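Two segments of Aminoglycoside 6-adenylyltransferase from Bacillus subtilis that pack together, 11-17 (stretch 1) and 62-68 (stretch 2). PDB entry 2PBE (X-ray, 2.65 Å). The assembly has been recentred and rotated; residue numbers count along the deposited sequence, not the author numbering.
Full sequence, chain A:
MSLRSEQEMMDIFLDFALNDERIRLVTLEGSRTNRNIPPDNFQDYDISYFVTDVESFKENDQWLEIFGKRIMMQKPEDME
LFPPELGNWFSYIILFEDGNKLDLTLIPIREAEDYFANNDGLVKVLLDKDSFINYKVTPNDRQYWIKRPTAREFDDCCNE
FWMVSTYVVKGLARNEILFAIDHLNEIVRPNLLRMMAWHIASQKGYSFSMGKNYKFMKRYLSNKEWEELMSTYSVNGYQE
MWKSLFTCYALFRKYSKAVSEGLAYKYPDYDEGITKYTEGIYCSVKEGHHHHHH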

# COMPACT_ATOMS: atom_id res chain seq x y z
N ASP A 11 9.58 0.17 -5.88
CA ASP A 11 8.94 1.45 -6.18
C ASP A 11 8.79 1.58 -7.68
O ASP A 11 7.70 1.83 -8.19
CB ASP A 11 9.78 2.63 -5.66
CG ASP A 11 9.78 2.74 -4.14
OD1 ASP A 11 8.70 2.55 -3.53
OD2 ASP A 11 10.85 3.04 -3.56
N ILE A 12 9.88 1.40 -8.41
CA ILE A 12 9.87 1.51 -9.85
C ILE A 12 8.79 0.65 -10.50
O ILE A 12 8.00 1.14 -11.30
CB ILE A 12 11.27 1.13 -10.39
CG1 ILE A 12 12.30 2.11 -9.83
CG2 ILE A 12 11.28 1.17 -11.90
CD1 ILE A 12 13.73 1.77 -10.14
N PHE A 13 8.74 -0.63 -10.15
CA PHE A 13 7.76 -1.52 -10.74
C PHE A 13 6.32 -1.14 -10.40
O PHE A 13 5.44 -1.18 -11.26
CB PHE A 13 8.00 -2.96 -10.30
CG PHE A 13 9.40 -3.47 -10.55
CD1 PHE A 13 10.17 -3.02 -11.64
CD2 PHE A 13 9.93 -4.47 -9.70
CE1 PHE A 13 11.46 -3.56 -11.89
CE2 PHE A 13 11.22 -5.03 -9.93
CZ PHE A 13 11.99 -4.57 -11.03
N LEU A 14 6.10 -0.80 -9.14
CA LEU A 14 4.77 -0.42 -8.69
C LEU A 14 4.37 0.90 -9.35
O LEU A 14 3.25 1.06 -9.84
CB LEU A 14 4.81 -0.27 -7.16
CG LEU A 14 3.57 -0.23 -6.26
CD1 LEU A 14 2.89 1.11 -6.34
CD2 LEU A 14 2.64 -1.38 -6.65
N ASP A 15 5.31 1.84 -9.36
CA ASP A 15 5.07 3.15 -9.94
C ASP A 15 4.76 3.04 -11.43
O ASP A 15 3.88 3.74 -11.95
CB ASP A 15 6.29 4.04 -9.74
CG ASP A 15 5.96 5.49 -9.91
OD1 ASP A 15 5.22 6.02 -9.05
OD2 ASP A 15 6.44 6.10 -10.90
N PHE A 16 5.46 2.15 -12.10
CA PHE A 16 5.25 1.96 -13.52
C PHE A 16 3.81 1.53 -13.78
O PHE A 16 3.09 2.17 -14.56
CB PHE A 16 6.18 0.90 -14.07
CG PHE A 16 6.00 0.68 -15.54
CD1 PHE A 16 6.32 1.71 -16.46
CD2 PHE A 16 5.50 -0.53 -16.02
CE1 PHE A 16 6.12 1.54 -17.85
CE2 PHE A 16 5.29 -0.73 -17.42
CZ PHE A 16 5.61 0.30 -18.34
N ALA A 17 3.41 0.46 -13.11
CA ALA A 17 2.08 -0.10 -13.25
C ALA A 17 0.99 0.93 -12.99
O ALA A 17 0.04 1.05 -13.77
CB ALA A 17 1.90 -1.26 -12.32
N GLN A 62 11.51 0.04 -26.13
CA GLN A 62 11.83 1.35 -25.57
C GLN A 62 11.27 1.59 -24.16
O GLN A 62 11.96 2.11 -23.28
CB GLN A 62 11.33 2.46 -26.50
CG GLN A 62 12.31 2.89 -27.59
CD GLN A 62 13.61 3.44 -27.02
OE1 GLN A 62 13.61 4.41 -26.26
NE2 GLN A 62 14.72 2.82 -27.40
N TRP A 63 10.01 1.21 -23.95
CA TRP A 63 9.37 1.41 -22.65
C TRP A 63 10.15 0.75 -21.50
O TRP A 63 9.95 1.11 -20.33
CB TRP A 63 7.95 0.87 -22.69
CG TRP A 63 7.90 -0.57 -22.96
CD1 TRP A 63 7.97 -1.18 -24.19
CD2 TRP A 63 7.83 -1.61 -21.99
NE1 TRP A 63 7.94 -2.55 -24.04
CE2 TRP A 63 7.85 -2.85 -22.70
CE3 TRP A 63 7.74 -1.63 -20.59
CZ2 TRP A 63 7.78 -4.11 -22.05
CZ3 TRP A 63 7.67 -2.88 -19.92
CH2 TRP A 63 7.70 -4.10 -20.67
N LEU A 64 11.02 -0.20 -21.83
CA LEU A 64 11.82 -0.91 -20.85
C LEU A 64 12.97 -0.08 -20.29
O LEU A 64 13.48 -0.36 -19.22
CB LEU A 64 12.38 -2.19 -21.47
CG LEU A 64 11.43 -3.37 -21.68
CD1 LEU A 64 12.04 -4.34 -22.67
CD2 LEU A 64 11.17 -4.06 -20.37
N GLU A 65 13.37 0.93 -21.04
CA GLU A 65 14.48 1.80 -20.68
C GLU A 65 14.23 2.48 -19.34
O GLU A 65 15.19 2.91 -18.67
CB GLU A 65 14.68 2.86 -21.78
CG GLU A 65 16.13 3.20 -22.10
CD GLU A 65 16.91 2.02 -22.64
OE1 GLU A 65 17.69 1.40 -21.87
OE2 GLU A 65 16.74 1.70 -23.84
N ILE A 66 12.96 2.56 -18.95
CA ILE A 66 12.57 3.20 -17.71
C ILE A 66 13.11 2.48 -16.47
O ILE A 66 13.32 3.10 -15.42
CB ILE A 66 11.04 3.31 -17.60
CG1 ILE A 66 10.66 4.27 -16.46
CG2 ILE A 66 10.42 1.92 -17.39
CD1 ILE A 66 9.19 4.55 -16.34
N PHE A 67 13.34 1.18 -16.59
CA PHE A 67 13.82 0.42 -15.46
C PHE A 67 15.32 0.56 -15.24
O PHE A 67 15.85 0.09 -14.24
CB PHE A 67 13.46 -1.05 -15.63
CG PHE A 67 11.99 -1.30 -15.78
CD1 PHE A 67 11.09 -0.85 -14.81
CD2 PHE A 67 11.50 -2.00 -16.89
CE1 PHE A 67 9.68 -1.09 -14.93
CE2 PHE A 67 10.10 -2.25 -17.03
CZ PHE A 67 9.19 -1.80 -16.04
N GLY A 68 16.00 1.20 -16.20
CA GLY A 68 17.43 1.39 -16.04
C GLY A 68 18.36 0.67 -16.99
O GLY A 68 17.96 -0.21 -17.74

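The two segments meet through side chains alone: no hydrogen bond crosses between them, and the contact is entirely apolar. Residues 11-17 belong to a longer helix, its turns held by bonds such as Phe16 N to Ile12 O (2.8 Å). With a residue every 100° or so around the axis, Ile12, Phe13 and Phe16 fall on one side and can meet the second segment together, while Asp11 and Asp15 lie out of its reach and make hydrogen bonds elsewhere in the structure.

In the second segment, residues 62-64 have helical backbone angles without regular bonding, and 65-67 form a short 3-10 segment. Gln62 lies beyond the contact, but its backbone O accepts a hydrogen bond from Glu65 N (2.9 Å). Trp63 is the first residue to touch the helix. Its CA-to-CB bond points toward the helix, and with chi1 in the p well its CE3 comes 3.7 Å from Phe16 CZ. The phenyl ring and the six-membered ring of the indole lie near parallel, at 22°, yet they are slid so far apart that they barely overlap; the contact is one of neighbouring ring atoms rather than a full stack.

Leu64 points away from the helix and is buried, as suits an aliphatic side chain. Leu64 O accepts a bond from Phe67 N (3.1 Å), the i to i-3 pattern of the 3-10 segment. Glu65 is also out of reach of the helix, leaving its charged group clear of the apolar contact.

Ile66 points toward the helix in an extended t,t conformation, which brings its CD1 to 4.0 Å from Phe16 CD1. Although this residue is exposed, its apolar chain reaches the Phe16 ring obliquely.

Phe67 touches all three contacting residues of the helix. Phe67 CA and Ile12 CA, 6.9 Å apart, are the closest pair of CA atoms across the two segments, and although the Phe67 CA-to-CB bond points sideways, the ring ends nearer the helix. Ile12 CG2 packs against the ring edge, 3.5 Å from Phe67 CD1. Phe13 directs its edge toward the Phe67 face in an offset arrangement, with planes at 74° and Phe13 CD1 3.8 Å from Phe67 CE1. Phe67 in turn directs its own edge toward the Phe16 face, with planes at 69° and Phe67 CZ 3.9 Å from Phe16 CD2. Such pairings set the slightly positive hydrogens of one ring against the electron-rich face of another.

Gly68 ends the segment at phi/psi of 114/167, where a CB would jam against the carbonyl O of Phe67; hence glycine.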